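Local coordinates for protein broad specificity aminotransferase (Leishmania mexicana, PDB 4WB0) that probably transfers amino groups between a broad range of amino acids and 2-oxo acids with pyridoxal 5'-phosphate as cofactor, working as a homodimer, at residues A[133-138]-A[155-160]; A[159-164]-A[198-203]. All coordinates share one frame; numbering follows the deposited sequence.

In the fold
Followed from the N terminus, the chain enters the region as strand 134-138, passes through helix 142-150 and returns as strand 156-163; contact 1 closes this beta-alpha-beta unit, pairing 133-138 with 155-160 in parallel. The second strand then runs on into contact 2, since Tyr159 and Ala160 belong to both. From there the chain goes through helix 171-180 and strand 186-190 before 198-203, just ahead of helix 203-215, returns to 159-164. The two closures are therefore consecutive rather than nested, with centres about 14 Å apart. A probable hydrogen bond from Tyr162 N to Asp138 O, 3.1 Å long, continues the strand pairing; contact 2 attaches the 198-203 loop through Tyr161.

Contact 1: A[133-138]-A[155-160]; sequences PIYLAD and DIRTYA
Arg157 and Tyr135 lie side by side on one face of two parallel strands, and Arg157 NH1 donates to Tyr135 OH (3.0 Å). The bond is bent, 145° at the hydrogen, and the hydroxyl lies 22° out of the guanidinium plane. An extended chain from CG to NE carries the arginine along the phenol, its CB over the ring face, while Pro133 CG packs 3.4 Å above the centre of the guanidinium. Asp155 holds that group side-on: Arg157 NE reaches OD1 and NH2 reaches OD2 in a salt bridge, which would restrict its rotation. Packing stays tight further along this face, where Tyr159 CG, between its backbone N and carbonyl carbon (chi1 57°), lays the ring over Ala137, whose CA is 3.6 Å from the centroid; Tyr159 OH bonds to Leu188 O on strand 186-190, beyond strand 134-138. On the reverse face Leu136 CD1 meets Ile156 CG2 at 3.7 Å beneath helix 142-150, and Ile134 CG2 and Ile156 CG1 stand 4.1 Å apart, but Ile156 and Asp138 are partly exposed and Thr158 is exposed. Five backbone hydrogen bonds fix the register. Together with helix 142-150, the paired strands form a beta-alpha-beta crossover in the large mixed sheet of a class I aminotransferase.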
loop_
_atom_site.group_PDB
_atom_site.type_symbol
_atom_site.label_atom_id
_atom_site.label_comp_id
_atom_site.label_asym_id
_atom_site.label_seq_id
_atom_site.Cartn_x
_atom_site.Cartn_y
_atom_site.Cartn_z
ATOM N N PRO A 133 0.297 -26.679 -5.898
ATOM C CA PRO A 133 0.057 -26.347 -4.490
ATOM C C PRO A 133 1.069 -25.385 -3.886
ATOM O O PRO A 133 2.247 -25.333 -4.321
ATOM C CB PRO A 133 0.143 -27.703 -3.789
ATOM C CG PRO A 133 0.145 -28.753 -4.889
ATOM C CD PRO A 133 0.741 -28.081 -6.065
ATOM N N ILE A 134 0.573 -24.623 -2.903
ATOM C CA ILE A 134 1.406 -23.815 -2.026
ATOM C C ILE A 134 1.228 -24.344 -0.583
ATOM O O ILE A 134 0.116 -24.515 -0.111
ATOM C CB ILE A 134 1.068 -22.308 -2.169
ATOM C CG1 ILE A 134 2.014 -21.436 -1.340
ATOM C CG2 ILE A 134 -0.350 -22.018 -1.810
ATOM C CD1 ILE A 134 2.071 -20.078 -1.857
ATOM N N TYR A 135 2.366 -24.676 0.040
ATOM C CA TYR A 135 2.447 -25.270 1.345
ATOM C C TYR A 135 2.826 -24.285 2.404
ATOM O O TYR A 135 3.841 -23.568 2.244
ATOM C CB TYR A 135 3.491 -26.364 1.347
ATOM C CG TYR A 135 3.075 -27.611 0.624
ATOM C CD1 TYR A 135 3.174 -27.693 -0.740
ATOM C CD2 TYR A 135 2.606 -28.711 1.332
ATOM C CE1 TYR A 135 2.787 -28.849 -1.402
ATOM C CE2 TYR A 135 2.209 -29.822 0.720
ATOM C CZ TYR A 135 2.321 -29.911 -0.664
ATOM O OH TYR A 135 1.943 -31.053 -1.317
ATOM N N LEU A 136 2.034 -24.287 3.477
ATOM C CA LEU A 136 2.235 -23.419 4.641
ATOM C C LEU A 136 2.538 -24.285 5.847
ATOM O O LEU A 136 2.188 -25.453 5.891
ATOM C CB LEU A 136 1.013 -22.545 4.943
ATOM C CG LEU A 136 0.351 -21.793 3.775
ATOM C CD1 LEU A 136 -0.862 -20.951 4.190
ATOM C CD2 LEU A 136 1.331 -20.920 3.179
ATOM N N ALA A 137 3.242 -23.729 6.813
ATOM C CA ALA A 137 3.543 -24.523 7.999
ATOM C C ALA A 137 2.309 -24.847 8.789
ATOM O O ALA A 137 1.391 -24.033 8.927
ATOM C CB ALA A 137 4.490 -23.816 8.893
ATOM N N ASP A 138 2.385 -25.991 9.439
ATOM C CA ASP A 138 1.409 -26.425 10.409
ATOM C C ASP A 138 1.951 -26.330 11.846
ATOM O O ASP A 138 2.759 -27.180 12.231
ATOM C CB ASP A 138 1.007 -27.872 10.093
ATOM C CG ASP A 138 0.093 -28.484 11.148
ATOM O OD1 ASP A 138 -0.661 -27.734 11.798
ATOM O OD2 ASP A 138 0.128 -29.725 11.338
ATOM N N ASP A 155 -4.965 -24.192 -4.305
ATOM C CA ASP A 155 -4.700 -25.474 -3.624
ATOM C C ASP A 155 -3.658 -25.189 -2.558
ATOM O O ASP A 155 -2.446 -25.258 -2.828
ATOM C CB ASP A 155 -4.202 -26.561 -4.584
ATOM C CG ASP A 155 -4.064 -27.958 -3.906
ATOM O OD1 ASP A 155 -4.223 -28.067 -2.676
ATOM O OD2 ASP A 155 -3.775 -28.961 -4.597
ATOM N N ILE A 156 -4.146 -24.800 -1.376
ATOM C CA ILE A 156 -3.294 -24.432 -0.236
ATOM C C ILE A 156 -3.192 -25.608 0.732
ATOM O O ILE A 156 -4.201 -26.170 1.143
ATOM C CB ILE A 156 -3.878 -23.213 0.488
ATOM C CG1 ILE A 156 -4.208 -22.096 -0.535
ATOM C CG2 ILE A 156 -2.912 -22.725 1.607
ATOM C CD1 ILE A 156 -4.571 -20.720 0.108
ATOM N N ARG A 157 -1.979 -26.024 1.058
ATOM C CA ARG A 157 -1.779 -27.219 1.836
ATOM C C ARG A 157 -0.890 -26.918 3.015
ATOM O O ARG A 157 -0.407 -25.800 3.134
ATOM C CB ARG A 157 -1.150 -28.296 0.964
ATOM C CG ARG A 157 -1.966 -28.637 -0.306
ATOM C CD ARG A 157 -1.241 -29.745 -1.066
ATOM N NE ARG A 157 -1.938 -30.101 -2.285
ATOM C CZ ARG A 157 -1.576 -31.081 -3.112
ATOM N NH1 ARG A 157 -0.517 -31.844 -2.871
ATOM N NH2 ARG A 157 -2.301 -31.300 -4.192
ATOM N N THR A 158 -0.625 -27.930 3.851
ATOM C CA THR A 158 0.259 -27.738 5.017
ATOM C C THR A 158 1.408 -28.735 5.017
ATOM O O THR A 158 1.251 -29.853 4.562
ATOM C CB THR A 158 -0.499 -27.865 6.339
ATOM O OG1 THR A 158 -1.066 -29.164 6.443
ATOM C CG2 THR A 158 -1.620 -26.824 6.409
ATOM N N TYR A 159 2.585 -28.302 5.471
ATOM C CA TYR A 159 3.647 -29.228 5.832
ATOM C C TYR A 159 3.699 -29.308 7.355
ATOM O O TYR A 159 3.596 -28.293 8.073
ATOM C CB TYR A 159 5.017 -28.807 5.236
ATOM C CG TYR A 159 5.519 -27.443 5.569
ATOM C CD1 TYR A 159 6.298 -27.222 6.694
ATOM C CD2 TYR A 159 5.244 -26.374 4.736
ATOM C CE1 TYR A 159 6.754 -25.946 7.002
ATOM C CE2 TYR A 159 5.704 -25.100 5.029
ATOM C CZ TYR A 159 6.453 -24.901 6.168
ATOM O OH TYR A 159 6.907 -23.637 6.425
ATOM N N ALA A 160 3.871 -30.528 7.845
ATOM C CA ALA A 160 4.070 -30.736 9.262
ATOM C C ALA A 160 5.275 -29.893 9.705
ATOM O O ALA A 160 6.261 -29.742 8.961
ATOM C CB ALA A 160 4.277 -32.187 9.552
#

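Contact 2: A[159-164]-A[198-203]; sequences YAYYDH and GVDPSQ
With CG anti to the backbone N in both Tyr161 (chi1 -175°) and Tyr162 (chi1 -166°), the two phenol rings extend from consecutive residues to meet the 198-203 loop. Tyr161 makes the polar contact with its tip: OH donates to Val199 O at 2.6 Å, a short bond. The hydroxyl oxygen lies 18° from the plane of that carbonyl, and the C=O...O angle of 136° shows an approach well off the carbonyl axis. Pro201 CD comes to 3.4 Å from the same Tyr161 OH, near the plane of the ring, so the proline meets the edge of the phenol, and the two side chains cross at about a right angle. Tyr161 sits at the break in strand 156-163, and the contacts join that break to the loop between strand 186-190 and helix 203-215, in the mixed, mostly parallel sheet region of the large domain of a fold-type I aminotransferase. His194 stacks on the Tyr161 ring, and its backbone N bonds to Asp200 OD1, while Ala193 N bonds to Asp200 OD2. Beside this polar link, Val199 points its side chain toward the strand. Its CG2 lies 4.1 Å from Tyr162 CE1 at the ring edge, and Tyr162 and Phe363 form an edge-to-face pair.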
loop_
_atom_site.group_PDB
_atom_site.type_symbol
_atom_site.label_atom_id
_atom_site.label_comp_id
_atom_site.label_asym_id
_atom_site.label_seq_id
_atom_site.Cartn_x
_atom_site.Cartn_y
_atom_site.Cartn_z
ATOM N N TYR A 159 2.585 -28.302 5.471
ATOM C CA TYR A 159 3.647 -29.228 5.832
ATOM C C TYR A 159 3.699 -29.308 7.355
ATOM O O TYR A 159 3.596 -28.293 8.073
ATOM C CB TYR A 159 5.017 -28.807 5.236
ATOM C CG TYR A 159 5.519 -27.443 5.569
ATOM C CD1 TYR A 159 6.298 -27.222 6.694
ATOM C CD2 TYR A 159 5.244 -26.374 4.736
ATOM C CE1 TYR A 159 6.754 -25.946 7.002
ATOM C CE2 TYR A 159 5.704 -25.100 5.029
ATOM C CZ TYR A 159 6.453 -24.901 6.168
ATOM O OH TYR A 159 6.907 -23.637 6.425
ATOM N N ALA A 160 3.871 -30.528 7.845
ATOM C CA ALA A 160 4.070 -30.736 9.262
ATOM C C ALA A 160 5.275 -29.893 9.705
ATOM O O ALA A 160 6.261 -29.742 8.961
ATOM C CB ALA A 160 4.277 -32.187 9.552
ATOM N N TYR A 161 5.188 -29.337 10.905
ATOM C CA TYR A 161 6.280 -28.523 11.379
ATOM C C TYR A 161 6.391 -28.676 12.876
ATOM O O TYR A 161 7.436 -29.088 13.376
ATOM C CB TYR A 161 6.056 -27.080 10.982
ATOM C CG TYR A 161 7.206 -26.194 11.341
ATOM C CD1 TYR A 161 8.334 -26.169 10.555
ATOM C CD2 TYR A 161 7.160 -25.392 12.460
ATOM C CE1 TYR A 161 9.388 -25.384 10.857
ATOM C CE2 TYR A 161 8.228 -24.594 12.798
ATOM C CZ TYR A 161 9.340 -24.582 11.975
ATOM O OH TYR A 161 10.431 -23.831 12.279
ATOM N N TYR A 162 5.320 -28.361 13.582
ATOM C CA TYR A 162 5.322 -28.484 15.032
ATOM C C TYR A 162 4.663 -29.758 15.500
ATOM O O TYR A 162 3.627 -30.173 14.967
ATOM C CB TYR A 162 4.612 -27.295 15.643
ATOM C CG TYR A 162 4.799 -27.085 17.124
ATOM C CD1 TYR A 162 6.028 -26.680 17.631
ATOM C CD2 TYR A 162 3.726 -27.220 18.014
ATOM C CE1 TYR A 162 6.200 -26.451 18.995
ATOM C CE2 TYR A 162 3.891 -26.993 19.391
ATOM C CZ TYR A 162 5.140 -26.599 19.867
ATOM O OH TYR A 162 5.384 -26.351 21.205
ATOM N N ASP A 163 5.302 -30.364 16.491
ATOM C CA ASP A 163 4.834 -31.564 17.150
ATOM C C ASP A 163 4.155 -31.181 18.459
ATOM O O ASP A 163 4.813 -30.890 19.449
ATOM C CB ASP A 163 6.010 -32.512 17.408
ATOM C CG ASP A 163 5.597 -33.807 18.098
ATOM O OD1 ASP A 163 4.479 -33.919 18.634
ATOM O OD2 ASP A 163 6.416 -34.738 18.099
ATOM N N HIS A 164 2.831 -31.238 18.457
ATOM C CA HIS A 164 2.029 -30.796 19.587
ATOM C C HIS A 164 2.168 -31.663 20.854
ATOM O O HIS A 164 1.774 -31.234 21.955
ATOM C CB HIS A 164 0.579 -30.708 19.120
ATOM C CG HIS A 164 0.387 -29.760 17.968
ATOM N ND1 HIS A 164 0.179 -28.406 18.142
ATOM C CD2 HIS A 164 0.394 -29.967 16.629
ATOM C CE1 HIS A 164 0.046 -27.826 16.961
ATOM N NE2 HIS A 164 0.172 -28.751 16.027
ATOM N N GLY A 198 7.715 -20.500 17.652
ATOM C CA GLY A 198 9.017 -20.066 18.171
ATOM C C GLY A 198 10.104 -21.139 18.141
ATOM O O GLY A 198 11.058 -21.109 18.919
ATOM N N VAL A 199 9.933 -22.133 17.281
ATOM C CA VAL A 199 10.928 -23.210 17.138
ATOM C C VAL A 199 11.396 -23.190 15.680
ATOM O O VAL A 199 10.557 -23.121 14.781
ATOM C CB VAL A 199 10.351 -24.580 17.505
ATOM C CG1 VAL A 199 11.382 -25.696 17.264
ATOM C CG2 VAL A 199 9.826 -24.595 18.939
ATOM N N ASP A 200 12.715 -23.130 15.480
ATOM C CA ASP A 200 13.338 -23.086 14.152
ATOM C C ASP A 200 14.190 -24.340 13.903
ATOM O O ASP A 200 14.686 -24.938 14.840
ATOM C CB ASP A 200 14.268 -21.869 14.001
ATOM C CG ASP A 200 13.538 -20.560 14.034
ATOM O OD1 ASP A 200 12.295 -20.600 13.906
ATOM O OD2 ASP A 200 14.228 -19.509 14.214
ATOM N N PRO A 201 14.396 -24.698 12.639
ATOM C CA PRO A 201 15.366 -25.758 12.367
ATOM C C PRO A 201 16.764 -25.431 12.882
ATOM O O PRO A 201 17.118 -24.262 12.948
ATOM C CB PRO A 201 15.380 -25.833 10.835
ATOM C CG PRO A 201 14.059 -25.245 10.402
ATOM C CD PRO A 201 13.706 -24.227 11.412
ATOM N N SER A 202 17.567 -26.449 13.212
ATOM C CA SER A 202 18.984 -26.211 13.482
ATOM C C SER A 202 19.704 -25.811 12.182
ATOM O O SER A 202 19.150 -25.951 11.098
ATOM C CB SER A 202 19.631 -27.482 14.047
ATOM O OG SER A 202 19.720 -28.447 12.998
ATOM N N GLN A 203 20.954 -25.390 12.271
ATOM C CA GLN A 203 21.738 -25.142 11.050
ATOM C C GLN A 203 21.805 -26.344 10.080
ATOM O O GLN A 203 21.614 -26.220 8.857
ATOM C CB GLN A 203 23.175 -24.741 11.438
ATOM C CG GLN A 203 23.228 -23.342 11.983
ATOM C CD GLN A 203 24.586 -23.011 12.532
ATOM O OE1 GLN A 203 25.426 -23.886 12.706
ATOM N NE2 GLN A 203 24.798 -21.756 12.840
#